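Local coordinates for protein probable TonB-dependent siderophore receptor PirA (PDB 5FR8) that probably carries out the first step of iron uptake at the outer membrane by binding iron-chelating siderophores, possibly including ferric enterobactin, at residues Ile158-Thr166 and Asp199-Gly207; His167-Glu178 and Arg723-Phe733. All coordinates share one frame; numbering follows the deposited sequence.

Contact 1. Residues Ile158-Thr166 and Asp199-Gly207; sequences ITKKVTNET and DVLSYRLYG
Arg204 extends from strand 201-212 to the backbone of Lys160 and beside Thr159, where the last strand of the plug gives way to the linker that leads into the first strand of the barrel. This is the plug-in-barrel fold of TonB-dependent receptors, and the linker here runs along the inner side of the barrel wall. With CG anti to the backbone N (chi1 -176°) and bends at chi2 and chi3, the guanidinium is brought round to the carbonyl of Lys160. Lys160 O lies at its edge, in plane, and takes a weak but nearly straight bond from Arg204 NH1 (3.4 Å, 173° at the hydrogen). Tyr206 CD2 covers one guanidinium face near its border; Arg204 NH2 is bonded to Ser239 O on the next barrel strand. Thr159 stands roughly perpendicular to Arg204, and although Thr159 OG1 is 3.1 Å from Arg204 NH1, the angle is poor; the hydroxyl bonds to Asp100 instead.

Farther along, Val162 sets its two methyls against adjacent residues of the strand: CG1 lies 3.7 Å from Tyr203 C, while CG2 lies 3.9 Å from Ser202 OG. Asn164 and Asp199 also meet, but their amide-carboxylate bond is modelled too short to be trusted. At the linker's end, Thr166 CG2 approaches Tyr203 OH to 4.0 Å.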
loop_
_atom_site.group_PDB
_atom_site.type_symbol
_atom_site.label_atom_id
_atom_site.label_comp_id
_atom_site.label_asym_id
_atom_site.label_seq_id
_atom_site.Cartn_x
_atom_site.Cartn_y
_atom_site.Cartn_z
ATOM N N ILE A 158 -4.818 13.761 -0.091
ATOM C CA ILE A 158 -5.656 14.888 -0.515
ATOM C C ILE A 158 -4.838 15.970 -1.198
ATOM O O ILE A 158 -3.980 16.585 -0.608
ATOM C CB ILE A 158 -6.392 15.497 0.680
ATOM C CG1 ILE A 158 -7.416 14.475 1.199
ATOM C CG2 ILE A 158 -7.004 16.841 0.301
ATOM C CD1 ILE A 158 -8.261 14.960 2.357
ATOM N N THR A 159 -5.112 16.193 -2.469
ATOM C CA THR A 159 -4.266 17.049 -3.279
ATOM C C THR A 159 -4.719 18.482 -3.109
ATOM O O THR A 159 -5.878 18.751 -2.755
ATOM C CB THR A 159 -4.369 16.682 -4.771
ATOM O OG1 THR A 159 -5.679 16.994 -5.228
ATOM C CG2 THR A 159 -4.132 15.204 -5.001
ATOM N N LYS A 160 -3.806 19.395 -3.407
ATOM C CA LYS A 160 -4.082 20.817 -3.329
ATOM C C LYS A 160 -5.333 21.245 -4.109
ATOM O O LYS A 160 -5.723 20.618 -5.092
ATOM C CB LYS A 160 -2.853 21.607 -3.782
ATOM C CG LYS A 160 -1.772 21.693 -2.702
ATOM C CD LYS A 160 -0.382 21.841 -3.313
ATOM C CE LYS A 160 0.727 21.670 -2.284
ATOM N NZ LYS A 160 0.699 22.771 -1.289
ATOM N N LYS A 161 -5.940 22.329 -3.637
ATOM C CA LYS A 161 -7.274 22.736 -4.040
ATOM C C LYS A 161 -7.214 23.833 -5.071
ATOM O O LYS A 161 -6.202 24.531 -5.197
ATOM C CB LYS A 161 -8.054 23.277 -2.825
ATOM C CG LYS A 161 -8.263 22.289 -1.685
ATOM C CD LYS A 161 -9.296 21.217 -2.037
ATOM C CE LYS A 161 -9.034 19.933 -1.262
ATOM N NZ LYS A 161 -9.406 20.082 0.173
ATOM N N VAL A 162 -8.325 24.013 -5.778
ATOM C CA VAL A 162 -8.515 25.211 -6.590
ATOM C C VAL A 162 -8.543 26.450 -5.694
ATOM O O VAL A 162 -8.851 26.353 -4.508
ATOM C CB VAL A 162 -9.812 25.133 -7.408
ATOM C CG1 VAL A 162 -9.749 23.942 -8.353
ATOM C CG2 VAL A 162 -11.044 25.057 -6.517
ATOM N N THR A 163 -8.183 27.604 -6.252
ATOM C CA THR A 163 -8.054 28.847 -5.465
ATOM C C THR A 163 -8.558 30.040 -6.263
ATOM O O THR A 163 -8.255 30.189 -7.448
ATOM C CB THR A 163 -6.591 29.129 -5.032
ATOM O OG1 THR A 163 -5.762 29.361 -6.184
ATOM C CG2 THR A 163 -6.041 27.966 -4.254
ATOM N N ASN A 164 -9.326 30.899 -5.606
ATOM C CA ASN A 164 -9.960 32.019 -6.285
ATOM C C ASN A 164 -9.022 33.180 -6.545
ATOM O O ASN A 164 -9.443 34.207 -7.073
ATOM C CB ASN A 164 -11.155 32.481 -5.484
ATOM C CG ASN A 164 -12.347 31.572 -5.679
ATOM O OD1 ASN A 164 -12.197 30.349 -5.817
ATOM N ND2 ASN A 164 -13.540 32.157 -5.693
ATOM N N GLU A 165 -7.758 33.019 -6.154
ATOM C CA GLU A 165 -6.690 33.915 -6.569
ATOM C C GLU A 165 -5.516 33.039 -6.934
ATOM O O GLU A 165 -5.376 31.949 -6.398
ATOM C CB GLU A 165 -6.310 34.865 -5.450
ATOM C CG GLU A 165 -7.503 35.473 -4.742
ATOM C CD GLU A 165 -7.095 36.532 -3.741
ATOM O OE1 GLU A 165 -6.328 36.215 -2.801
ATOM O OE2 GLU A 165 -7.545 37.683 -3.889
ATOM N N THR A 166 -4.684 33.489 -7.861
ATOM C CA THR A 166 -3.660 32.603 -8.416
ATOM C C THR A 166 -2.507 32.489 -7.454
ATOM O O THR A 166 -1.750 33.431 -7.274
ATOM C CB THR A 166 -3.146 33.074 -9.798
ATOM O OG1 THR A 166 -2.624 34.402 -9.698
ATOM C CG2 THR A 166 -4.269 33.076 -10.826
ATOM N N ASP A 199 -14.992 32.990 -8.907
ATOM C CA ASP A 199 -16.086 32.475 -8.087
ATOM C C ASP A 199 -17.025 31.544 -8.824
ATOM O O ASP A 199 -18.081 31.205 -8.305
ATOM C CB ASP A 199 -16.913 33.626 -7.484
ATOM C CG ASP A 199 -16.116 34.495 -6.521
ATOM O OD1 ASP A 199 -15.157 33.992 -5.886
ATOM O OD2 ASP A 199 -16.452 35.691 -6.389
ATOM N N VAL A 200 -16.695 31.149 -10.040
ATOM C CA VAL A 200 -17.540 30.172 -10.711
ATOM C C VAL A 200 -16.711 29.122 -11.438
ATOM O O VAL A 200 -17.147 27.981 -11.562
ATOM C CB VAL A 200 -18.580 30.814 -11.693
ATOM C CG1 VAL A 200 -19.413 31.887 -10.989
ATOM C CG2 VAL A 200 -17.905 31.374 -12.934
ATOM N N LEU A 201 -15.536 29.496 -11.924
ATOM C CA LEU A 201 -14.671 28.527 -12.554
ATOM C C LEU A 201 -13.220 28.793 -12.199
ATOM O O LEU A 201 -12.690 29.881 -12.436
ATOM C CB LEU A 201 -14.844 28.554 -14.073
ATOM C CG LEU A 201 -14.307 27.321 -14.829
ATOM C CD1 LEU A 201 -15.387 26.252 -15.019
ATOM C CD2 LEU A 201 -13.731 27.709 -16.181
ATOM N N SER A 202 -12.582 27.779 -11.637
ATOM C CA SER A 202 -11.216 27.883 -11.152
ATOM C C SER A 202 -10.510 26.565 -11.420
ATOM O O SER A 202 -11.158 25.546 -11.673
ATOM C CB SER A 202 -11.228 28.197 -9.667
ATOM O OG SER A 202 -12.421 27.712 -9.084
ATOM N N TYR A 203 -9.182 26.585 -11.408
ATOM C CA TYR A 203 -8.396 25.408 -11.781
ATOM C C TYR A 203 -7.279 25.150 -10.775
ATOM O O TYR A 203 -6.854 26.076 -10.075
ATOM C CB TYR A 203 -7.750 25.625 -13.136
ATOM C CG TYR A 203 -6.692 26.690 -13.072
ATOM C CD1 TYR A 203 -7.045 28.025 -13.111
ATOM C CD2 TYR A 203 -5.353 26.370 -12.940
ATOM C CE1 TYR A 203 -6.100 29.017 -13.032
ATOM C CE2 TYR A 203 -4.400 27.364 -12.870
ATOM C CZ TYR A 203 -4.788 28.681 -12.911
ATOM O OH TYR A 203 -3.881 29.695 -12.842
ATOM N N ARG A 204 -6.812 23.899 -10.718
ATOM C CA ARG A 204 -5.558 23.547 -10.044
ATOM C C ARG A 204 -4.771 22.623 -10.954
ATOM O O ARG A 204 -5.304 21.648 -11.483
ATOM C CB ARG A 204 -5.791 22.817 -8.737
ATOM C CG ARG A 204 -4.482 22.548 -7.997
ATOM C CD ARG A 204 -4.239 21.088 -7.587
ATOM N NE ARG A 204 -4.224 20.234 -8.758
ATOM C CZ ARG A 204 -4.888 19.093 -8.893
ATOM N NH1 ARG A 204 -5.614 18.633 -7.892
ATOM N NH2 ARG A 204 -4.822 18.413 -10.043
ATOM N N LEU A 205 -3.493 22.911 -11.124
ATOM C CA LEU A 205 -2.649 22.125 -12.016
ATOM C C LEU A 205 -1.315 21.903 -11.334
ATOM O O LEU A 205 -0.691 22.860 -10.863
ATOM C CB LEU A 205 -2.436 22.891 -13.326
ATOM C CG LEU A 205 -1.446 22.275 -14.323
ATOM C CD1 LEU A 205 -2.114 21.149 -15.106
ATOM C CD2 LEU A 205 -0.883 23.326 -15.266
ATOM N N TYR A 206 -0.873 20.658 -11.256
ATOM C CA TYR A 206 0.430 20.395 -10.636
ATOM C C TYR A 206 1.200 19.402 -11.458
ATOM O O TYR A 206 0.614 18.579 -12.162
ATOM C CB TYR A 206 0.301 19.926 -9.180
ATOM C CG TYR A 206 -0.202 18.508 -8.993
ATOM C CD1 TYR A 206 0.549 17.414 -9.393
ATOM C CD2 TYR A 206 -1.419 18.264 -8.389
ATOM C CE1 TYR A 206 0.102 16.113 -9.193
ATOM C CE2 TYR A 206 -1.884 16.975 -8.202
ATOM C CZ TYR A 206 -1.113 15.899 -8.596
ATOM O OH TYR A 206 -1.578 14.623 -8.409
ATOM N N GLY A 207 2.516 19.503 -11.386
ATOM C CA GLY A 207 3.393 18.700 -12.228
ATOM C C GLY A 207 4.652 18.336 -11.474
ATOM O O GLY A 207 5.069 19.058 -10.548
#

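Contact 2. Residues His167-Glu178 and Arg723-Phe733; sequences HGSVEFYTSQPE and RAYYASLKYSF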
loop_
_atom_site.group_PDB
_atom_site.type_symbol
_atom_site.label_atom_id
_atom_site.label_comp_id
_atom_site.label_asym_id
_atom_site.label_seq_id
_atom_site.Cartn_x
_atom_site.Cartn_y
_atom_site.Cartn_z
ATOM N N HIS A 167 -2.383 31.334 -6.821
ATOM C CA HIS A 167 -1.240 31.073 -5.948
ATOM C C HIS A 167 -0.377 30.047 -6.630
ATOM O O HIS A 167 -0.887 29.133 -7.256
ATOM C CB HIS A 167 -1.688 30.599 -4.569
ATOM C CG HIS A 167 -2.518 31.613 -3.835
ATOM N ND1 HIS A 167 -3.899 31.602 -3.851
ATOM C CD2 HIS A 167 -2.159 32.683 -3.085
ATOM C CE1 HIS A 167 -4.355 32.611 -3.129
ATOM N NE2 HIS A 167 -3.320 33.283 -2.656
ATOM N N GLY A 168 0.932 30.223 -6.545
ATOM C CA GLY A 168 1.846 29.399 -7.314
ATOM C C GLY A 168 2.836 28.733 -6.406
ATOM O O GLY A 168 3.038 29.180 -5.284
ATOM N N SER A 169 3.447 27.657 -6.880
ATOM C CA SER A 169 4.544 27.019 -6.151
ATOM C C SER A 169 5.526 26.392 -7.123
ATOM O O SER A 169 5.135 25.773 -8.102
ATOM C CB SER A 169 4.036 25.918 -5.203
ATOM O OG SER A 169 2.880 26.304 -4.485
ATOM N N VAL A 170 6.808 26.565 -6.863
ATOM C CA VAL A 170 7.810 25.709 -7.479
ATOM C C VAL A 170 8.727 25.213 -6.386
ATOM O O VAL A 170 9.095 25.976 -5.515
ATOM C CB VAL A 170 8.637 26.455 -8.538
ATOM C CG1 VAL A 170 9.702 25.532 -9.127
ATOM C CG2 VAL A 170 7.722 27.014 -9.621
ATOM N N GLU A 171 9.092 23.939 -6.429
ATOM C CA GLU A 171 9.867 23.335 -5.350
ATOM C C GLU A 171 10.942 22.410 -5.911
ATOM O O GLU A 171 10.721 21.721 -6.899
ATOM C CB GLU A 171 8.948 22.546 -4.407
ATOM C CG GLU A 171 7.984 23.389 -3.574
ATOM C CD GLU A 171 6.496 23.165 -3.891
ATOM O OE1 GLU A 171 6.119 23.065 -5.092
ATOM O OE2 GLU A 171 5.691 23.079 -2.922
ATOM N N PHE A 172 12.108 22.402 -5.284
ATOM C CA PHE A 172 13.193 21.518 -5.695
ATOM C C PHE A 172 13.559 20.698 -4.488
ATOM O O PHE A 172 13.255 21.073 -3.351
ATOM C CB PHE A 172 14.434 22.302 -6.136
ATOM C CG PHE A 172 14.233 23.142 -7.384
ATOM C CD1 PHE A 172 13.476 24.303 -7.347
ATOM C CD2 PHE A 172 14.819 22.783 -8.583
ATOM C CE1 PHE A 172 13.287 25.076 -8.484
ATOM C CE2 PHE A 172 14.640 23.552 -9.720
ATOM C CZ PHE A 172 13.871 24.698 -9.672
ATOM N N TYR A 173 14.215 19.581 -4.719
ATOM C CA TYR A 173 14.716 18.775 -3.621
ATOM C C TYR A 173 15.846 17.904 -4.107
ATOM O O TYR A 173 15.853 17.454 -5.247
ATOM C CB TYR A 173 13.612 17.887 -3.036
ATOM C CG TYR A 173 14.127 16.817 -2.076
ATOM C CD1 TYR A 173 14.738 15.658 -2.552
ATOM C CD2 TYR A 173 13.996 16.973 -0.708
ATOM C CE1 TYR A 173 15.204 14.686 -1.691
ATOM C CE2 TYR A 173 14.454 16.013 0.161
ATOM C CZ TYR A 173 15.058 14.869 -0.334
ATOM O OH TYR A 173 15.523 13.907 0.540
ATOM N N THR A 174 16.800 17.648 -3.229
ATOM C CA THR A 174 17.874 16.733 -3.563
ATOM C C THR A 174 18.297 16.002 -2.321
ATOM O O THR A 174 18.262 16.562 -1.237
ATOM C CB THR A 174 19.055 17.494 -4.190
ATOM O OG1 THR A 174 20.080 16.569 -4.557
ATOM C CG2 THR A 174 19.588 18.543 -3.227
ATOM N N SER A 175 18.670 14.744 -2.472
ATOM C CA SER A 175 19.254 13.985 -1.367
ATOM C C SER A 175 20.596 13.431 -1.813
ATOM O O SER A 175 20.723 12.967 -2.944
ATOM C CB SER A 175 18.337 12.831 -0.954
ATOM O OG SER A 175 19.088 11.713 -0.497
ATOM N N GLN A 176 21.575 13.451 -0.915
ATOM C CA GLN A 176 22.956 13.157 -1.271
ATOM C C GLN A 176 23.660 12.236 -0.259
ATOM O O GLN A 176 24.275 12.703 0.712
ATOM C CB GLN A 176 23.717 14.470 -1.389
ATOM C CG GLN A 176 23.306 15.308 -2.583
ATOM C CD GLN A 176 23.549 14.580 -3.889
ATOM O OE1 GLN A 176 24.433 13.736 -3.983
ATOM N NE2 GLN A 176 22.747 14.891 -4.900
ATOM N N PRO A 177 23.573 10.923 -0.487
ATOM C CA PRO A 177 24.070 9.949 0.470
ATOM C C PRO A 177 25.577 9.999 0.560
ATOM O O PRO A 177 26.227 10.107 -0.471
ATOM C CB PRO A 177 23.628 8.602 -0.115
ATOM C CG PRO A 177 22.546 8.920 -1.066
ATOM C CD PRO A 177 22.873 10.284 -1.608
ATOM N N GLU A 178 26.116 9.924 1.778
ATOM C CA GLU A 178 27.555 9.832 1.993
ATOM C C GLU A 178 28.112 8.668 1.211
ATOM O O GLU A 178 29.124 8.802 0.535
ATOM C CB GLU A 178 27.879 9.578 3.473
ATOM C CG GLU A 178 28.406 10.785 4.223
ATOM C CD GLU A 178 28.835 10.452 5.632
ATOM O OE1 GLU A 178 29.166 9.278 5.916
ATOM O OE2 GLU A 178 28.827 11.382 6.459
ATOM N N ARG A 723 23.803 7.453 6.052
ATOM C CA ARG A 723 23.717 8.895 6.262
ATOM C C ARG A 723 23.560 9.619 4.916
ATOM O O ARG A 723 24.221 9.280 3.929
ATOM C CB ARG A 723 24.950 9.413 7.036
ATOM C CG ARG A 723 24.752 10.791 7.654
ATOM C CD ARG A 723 26.058 11.430 8.102
ATOM N NE ARG A 723 26.508 10.974 9.420
ATOM C CZ ARG A 723 27.556 10.183 9.645
ATOM N NH1 ARG A 723 28.309 9.721 8.650
ATOM N NH2 ARG A 723 27.857 9.851 10.886
ATOM N N ALA A 724 22.659 10.597 4.886
ATOM C CA ALA A 724 22.360 11.331 3.662
ATOM C C ALA A 724 22.069 12.789 3.983
ATOM O O ALA A 724 21.294 13.089 4.889
ATOM C CB ALA A 724 21.176 10.707 2.945
ATOM N N TYR A 725 22.718 13.685 3.243
ATOM C CA TYR A 725 22.477 15.105 3.382
ATOM C C TYR A 725 21.519 15.520 2.287
ATOM O O TYR A 725 21.723 15.205 1.110
ATOM C CB TYR A 725 23.777 15.900 3.281
ATOM C CG TYR A 725 24.920 15.340 4.110
ATOM C CD1 TYR A 725 25.078 15.683 5.447
ATOM C CD2 TYR A 725 25.848 14.471 3.543
ATOM C CE1 TYR A 725 26.123 15.172 6.193
ATOM C CE2 TYR A 725 26.894 13.959 4.275
ATOM C CZ TYR A 725 27.031 14.307 5.599
ATOM O OH TYR A 725 28.075 13.782 6.322
ATOM N N TYR A 726 20.475 16.232 2.682
ATOM C CA TYR A 726 19.438 16.620 1.760
ATOM C C TYR A 726 19.076 18.104 1.937
ATOM O O TYR A 726 19.422 18.714 2.961
ATOM C CB TYR A 726 18.234 15.711 1.970
ATOM C CG TYR A 726 17.547 15.895 3.301
ATOM C CD1 TYR A 726 16.524 16.827 3.448
ATOM C CD2 TYR A 726 17.907 15.149 4.408
ATOM C CE1 TYR A 726 15.873 17.008 4.657
ATOM C CE2 TYR A 726 17.274 15.333 5.631
ATOM C CZ TYR A 726 16.254 16.262 5.745
ATOM O OH TYR A 726 15.589 16.446 6.938
ATOM N N ALA A 727 18.423 18.680 0.919
ATOM C CA ALA A 727 17.995 20.092 0.937
ATOM C C ALA A 727 16.860 20.355 -0.045
ATOM O O ALA A 727 16.798 19.739 -1.099
ATOM C CB ALA A 727 19.164 21.012 0.633
ATOM N N SER A 728 15.962 21.265 0.315
ATOM C CA SER A 728 14.811 21.584 -0.522
ATOM C C SER A 728 14.496 23.070 -0.457
ATOM O O SER A 728 14.417 23.631 0.633
ATOM C CB SER A 728 13.589 20.794 -0.064
ATOM O OG SER A 728 13.078 21.304 1.158
ATOM N N LEU A 729 14.308 23.702 -1.615
ATOM C CA LEU A 729 13.940 25.113 -1.652
ATOM C C LEU A 729 12.687 25.345 -2.500
ATOM O O LEU A 729 12.491 24.729 -3.554
ATOM C CB LEU A 729 15.105 25.972 -2.133
ATOM C CG LEU A 729 15.238 26.195 -3.634
ATOM C CD1 LEU A 729 14.360 27.358 -4.070
ATOM C CD2 LEU A 729 16.683 26.472 -3.997
ATOM N N LYS A 730 11.847 26.254 -2.017
ATOM C CA LYS A 730 10.495 26.421 -2.513
ATOM C C LYS A 730 10.219 27.885 -2.803
ATOM O O LYS A 730 10.307 28.734 -1.919
ATOM C CB LYS A 730 9.514 25.880 -1.471
ATOM C CG LYS A 730 8.035 26.118 -1.751
ATOM C CD LYS A 730 7.161 25.061 -1.062
ATOM C CE LYS A 730 6.633 25.509 0.291
ATOM N NZ LYS A 730 5.632 26.605 0.145
ATOM N N TYR A 731 9.926 28.171 -4.067
ATOM C CA TYR A 731 9.398 29.468 -4.476
ATOM C C TYR A 731 7.904 29.462 -4.255
ATOM O O TYR A 731 7.246 28.434 -4.381
ATOM C CB TYR A 731 9.696 29.768 -5.953
ATOM C CG TYR A 731 11.162 29.963 -6.232
ATOM C CD1 TYR A 731 11.760 31.208 -6.068
ATOM C CD2 TYR A 731 11.967 28.893 -6.623
ATOM C CE1 TYR A 731 13.116 31.386 -6.296
ATOM C CE2 TYR A 731 13.322 29.060 -6.857
ATOM C CZ TYR A 731 13.892 30.310 -6.692
ATOM O OH TYR A 731 15.238 30.487 -6.925
ATOM N N SER A 732 7.371 30.620 -3.911
ATOM C CA SER A 732 5.968 30.733 -3.693
ATOM C C SER A 732 5.495 32.103 -4.177
ATOM O O SER A 732 5.800 33.138 -3.585
ATOM C CB SER A 732 5.695 30.503 -2.220
ATOM O OG SER A 732 4.505 29.772 -2.053
ATOM N N PHE A 733 4.756 32.090 -5.277
ATOM C CA PHE A 733 4.337 33.309 -5.939
ATOM C C PHE A 733 2.818 33.255 -6.113
ATOM O O PHE A 733 2.087 33.251 -5.117
ATOM C CB PHE A 733 5.051 33.467 -7.302
ATOM C CG PHE A 733 6.578 33.410 -7.230
ATOM C CD1 PHE A 733 7.312 34.462 -6.681
ATOM C CD2 PHE A 733 7.285 32.317 -7.750
ATOM C CE1 PHE A 733 8.702 34.418 -6.639
ATOM C CE2 PHE A 733 8.675 32.272 -7.708
ATOM C CZ PHE A 733 9.381 33.322 -7.152
ATOM O OXT PHE A 733 2.292 33.196 -7.230
#
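Glu178 OE2 receives two groups from the last strand's start. Tyr725 OH donates to Glu178 OE2 at 2.5 Å, on the anti lone pair of that oxygen, and Arg723 NH1 lies 2.8 Å from Glu178 OE2 in a salt bridge whose hydrogen bond is bent (132°) and weak. Glu178 and Arg723 extend in the same direction next to each other, with carboxylate and guanidinium planes 44° apart, whereas Tyr725 comes in at a slant, its ring plane 40° from the carboxylate. A second shell fixes Arg723: its NE bonds to Leu702 O and its backbone N to Asp704.

Behind this end runs a backbone ladder. Thr174 and Ala727 form a hydrogen-bonded pair, with 3.0 Å both from Thr174 N to Ala727 O and from Ala727 N to Thr174 O; Val170 with Tyr731 and Gln176 with Tyr725 are pairs of the same kind. The antiparallel pairing of strands 167-177 and 724-731, first and last of the barrel, closes the cylinder of the TonB-dependent receptor. All of 723-733 belongs to the predicted TonB C-terminal box.

On one face the side chains of Tyr173 and Tyr726 slant across each other, Tyr173 CE2 4.0 Å from Tyr726 CD1 and Tyr173 OH against Tyr726 CB. Tyr173 also touches Pro53 and Arg55, evidence that this face turns to the plug. Glu171 and Lys730 lie alongside each other here, yet 4.7 Å separates Glu171 OE2 from Lys730 NZ, too far for a salt bridge. On the other face Phe172 CE1 meets the edge of the Tyr731 ring, 4.3 Å from Tyr731 CE2. Phe172 also touches Val188 of the neighbouring strand, to which Thr174 OG1 is bonded through Asn186; Gln176 NE2 donates to that same Thr174 OG1 at 3.2 Å.

The two contacts adjoin in sequence: the linker 158-166 of contact 1 runs directly into strand 167-177 of contact 2, and their centres are about 23 Å apart. Both involve the barrel wall: contact 1 is packed against it, contact 2 lies within it. Contact 1 is partly buried and joins plug to barrel without strand pairing, by a weak guanidinium-carbonyl bond and van der Waals contacts of Val162 with the strand backbone and Ser202, covering 486 Å². Contact 2, a surface contact of 995 Å², joins barrel to barrel by a repeated backbone ladder between residues more than 540 positions apart, with its salt bridge at one end. Strand 185-195 lies between strands 167-177 and 201-212 and touches side chains from both contacts.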